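Local coordinates for PKD domain (Vibrio anguillarum, PDB 6AEM), which binds calcium specifically as a polycystic-kidney-disease domain of the Vibrio anguillarum protease Epp, though its wider role is not established, at residues Q6-N11 with K72-T77. Numbering follows the deposited sequence. Where two conformers were deposited one is given.
With CA (calcium ion), chain C.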
ATOM      1  N   GLN A   6      20.693  -1.530   2.263  1.00 14.46           N
ATOM      2  CA  GLN A   6      19.563  -1.361   3.172  1.00 15.35           C
ATOM      3  C   GLN A   6      18.279  -1.772   2.458  1.00 13.52           C
ATOM      4  O   GLN A   6      18.033  -1.333   1.332  1.00 12.26           O
ATOM      5  CB  GLN A   6      19.478   0.094   3.642  1.00 18.51           C
ATOM      6  CG  GLN A   6      20.732   0.592   4.366  1.00 23.53           C
ATOM      7  CD  GLN A   6      20.626   2.060   4.788  1.00 27.88           C
ATOM      8  OE1 GLN A   6      19.625   2.491   5.384  1.00 28.88           O
ATOM      9  NE2 GLN A   6      21.650   2.834   4.453  1.00 30.05           N
ATOM     10  N   ALA A   7      17.486  -2.654   3.086  1.00 14.27           N
ATOM     11  CA  ALA A   7      16.200  -3.025   2.514  1.00 14.79           C
ATOM     12  C   ALA A   7      15.299  -1.784   2.482  1.00 13.83           C
ATOM     13  O   ALA A   7      15.412  -0.889   3.330  1.00 13.72           O
ATOM     14  CB  ALA A   7      15.537  -4.119   3.345  1.00 15.56           C
ATOM     15  N   PRO A   8      14.425  -1.681   1.494  1.00 11.91           N
ATOM     16  CA  PRO A   8      13.596  -0.484   1.359  1.00 10.73           C
ATOM     17  C   PRO A   8      12.608  -0.362   2.505  1.00 10.98           C
ATOM     18  O   PRO A   8      12.278  -1.316   3.214  1.00 12.11           O
ATOM     19  CB  PRO A   8      12.893  -0.721   0.007  1.00 11.26           C
ATOM     20  CG  PRO A   8      12.812  -2.219  -0.100  1.00 12.20           C
ATOM     21  CD  PRO A   8      14.108  -2.712   0.491  1.00 11.87           C
ATOM     22  N   VAL A   9      12.116   0.856   2.650  1.00 10.51           N
ATOM     23  CA  VAL A   9      11.123   1.215   3.667  1.00 11.54           C
ATOM     24  C   VAL A   9       9.752   1.280   3.003  1.00 11.31           C
ATOM     25  O   VAL A   9       9.543   2.070   2.087  1.00 11.68           O
ATOM     26  CB  VAL A   9      11.445   2.571   4.312  1.00 13.32           C
ATOM     27  CG1 VAL A   9      10.377   2.938   5.331  1.00 15.43           C
ATOM     28  CG2 VAL A   9      12.818   2.562   4.957  1.00 14.61           C
ATOM     29  N   ALA A  10       8.833   0.427   3.434  1.00 11.52           N
ATOM     30  CA  ALA A  10       7.447   0.423   2.974  1.00 11.96           C
ATOM     31  C   ALA A  10       6.587   1.166   3.985  1.00 12.77           C
ATOM     32  O   ALA A  10       6.592   0.840   5.175  1.00 12.92           O
ATOM     33  CB  ALA A  10       6.902  -0.990   2.811  1.00 12.44           C
ATOM     34  N   ASN A  11       5.899   2.205   3.531  1.00 13.92           N
ATOM     35  CA  ASN A  11       4.979   2.909   4.410  0.57 13.94           C
ATOM     36  C   ASN A  11       3.980   3.695   3.587  1.00 13.88           C
ATOM     37  O   ASN A  11       4.244   4.060   2.447  1.00 14.66           O
ATOM     38  CB  ASN A  11       5.709   3.854   5.348  0.57 15.95           C
ATOM     39  CG  ASN A  11       4.809   4.375   6.427  0.57 18.47           C
ATOM     40  OD1 ASN A  11       3.797   3.751   6.780  0.57 20.65           O
ATOM     41  ND2 ASN A  11       5.161   5.521   6.967  0.57 19.27           N
ATOM     42  N   LYS A  72      18.170  -3.522  -5.894  1.00 11.76           N
ATOM     43  CA  LYS A  72      18.925  -4.763  -5.708  1.00 13.00           C
ATOM     44  C   LYS A  72      18.029  -5.984  -5.519  1.00 12.76           C
ATOM     45  O   LYS A  72      18.533  -7.114  -5.370  1.00 14.38           O
ATOM     46  CB  LYS A  72      19.881  -4.615  -4.517  1.00 14.37           C
ATOM     47  CG  LYS A  72      20.813  -3.431  -4.615  1.00 17.02           C
ATOM     48  CD  LYS A  72      21.796  -3.582  -5.737  1.00 20.23           C
ATOM     49  CE  LYS A  72      22.806  -2.427  -5.725  1.00 24.66           C
ATOM     50  NZ  LYS A  72      23.522  -2.358  -7.016  1.00 28.39           N
ATOM     51  N   GLY A  73      16.708  -5.797  -5.521  1.00 11.67           N
ATOM     52  CA  GLY A  73      15.767  -6.880  -5.341  1.00 12.19           C
ATOM     53  C   GLY A  73      15.353  -7.132  -3.910  1.00 12.46           C
ATOM     54  O   GLY A  73      14.562  -8.036  -3.669  1.00 12.70           O
ATOM     55  N   ALA A  74      15.802  -6.313  -2.969  1.00 11.89           N
ATOM     56  CA  ALA A  74      15.366  -6.468  -1.589  1.00 10.59           C
ATOM     57  C   ALA A  74      13.948  -5.931  -1.432  1.00  9.79           C
ATOM     58  O   ALA A  74      13.531  -5.020  -2.150  1.00 10.43           O
ATOM     59  CB  ALA A  74      16.288  -5.738  -0.622  1.00 10.62           C
ATOM     60  N   THR A  75      13.203  -6.496  -0.474  1.00  9.93           N
ATOM     61  CA  THR A  75      11.802  -6.148  -0.276  1.00 10.88           C
ATOM     62  C   THR A  75      11.493  -5.839   1.181  1.00 10.21           C
ATOM     63  O   THR A  75      12.260  -6.131   2.087  1.00 11.33           O
ATOM     64  CB  THR A  75      10.857  -7.272  -0.741  1.00 12.54           C
ATOM     65  OG1 THR A  75      11.104  -8.461   0.023  1.00 15.29           O
ATOM     66  CG2 THR A  75      11.104  -7.623  -2.205  1.00 12.91           C
ATOM     67  N   ASN A  76      10.334  -5.208   1.376  1.00  9.43           N
ATOM     68  CA  ASN A  76       9.757  -5.075   2.703  1.00  9.61           C
ATOM     69  C   ASN A  76       8.261  -4.886   2.506  1.00  9.30           C
ATOM     70  O   ASN A  76       7.827  -4.326   1.489  1.00  9.58           O
ATOM     71  CB  ASN A  76      10.336  -3.924   3.541  1.00 11.65           C
ATOM     72  CG  ASN A  76      11.400  -4.388   4.567  1.00 13.57           C
ATOM     73  OD1 ASN A  76      11.305  -5.452   5.216  1.00 13.87           O
ATOM     74  ND2 ASN A  76      12.416  -3.542   4.743  1.00 14.73           N
ATOM     75  N   THR A  77       7.507  -5.324   3.502  1.00  8.78           N
ATOM     76  CA  THR A  77       6.049  -5.267   3.473  1.00  8.73           C
ATOM     77  C   THR A  77       5.568  -4.557   4.726  1.00  8.40           C
ATOM     78  O   THR A  77       5.971  -4.902   5.833  1.00  8.99           O
ATOM     79  CB  THR A  77       5.413  -6.676   3.416  1.00  9.67           C
ATOM     80  OG1 THR A  77       5.887  -7.365   2.265  1.00 10.56           O
ATOM     81  CG2 THR A  77       3.873  -6.631   3.421  1.00 10.60           C
TER
HETATM   82 CA    CA C 101      18.370  -0.427  -0.819  1.00 11.48          CA
HETATM   83  O   HOH W   1      19.528  -0.342  -2.904  1.00 14.33           O
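N76 reaches across to the backbone of P8. Its ND2 donates a hydrogen bond to P8 O at 2.7 Å, with an N-H...O angle of 170°. The acceptor lies in the plane of the N76 amide, and the donor sits nearly in line with the P8 carbonyl. The chi1 of N76, -100° and off a staggered value, places CG on the side of P8; chi2 then turns the amide to present ND2. A7 CB sits above the plane of this amide at its nitrogen end, 3.5 Å from N76 ND2. The P8 ring lies over the peptide after A74, with CG 3.5 Å from A74 O. Its CD meets A74 CB at 3.9 Å. A10 CB rests 3.7 Å from N76 O. Q6 O binds calcium at 2.4 Å, and N5, D29, D31 and D70 complete the protein side of the site. D70 OD1 also accepts hydrogen bonds from the backbone N of K72 and A74, which ties the turn to the metal site. At the calcium end of the PKD beta-sandwich, loop 6-11 packs along the start of edge strand 75-84, their directions 29° apart. P8 and A10 also touch V68 of the adjacent strand 60-70, and the chain then enters strand 12-17 of the other sheet.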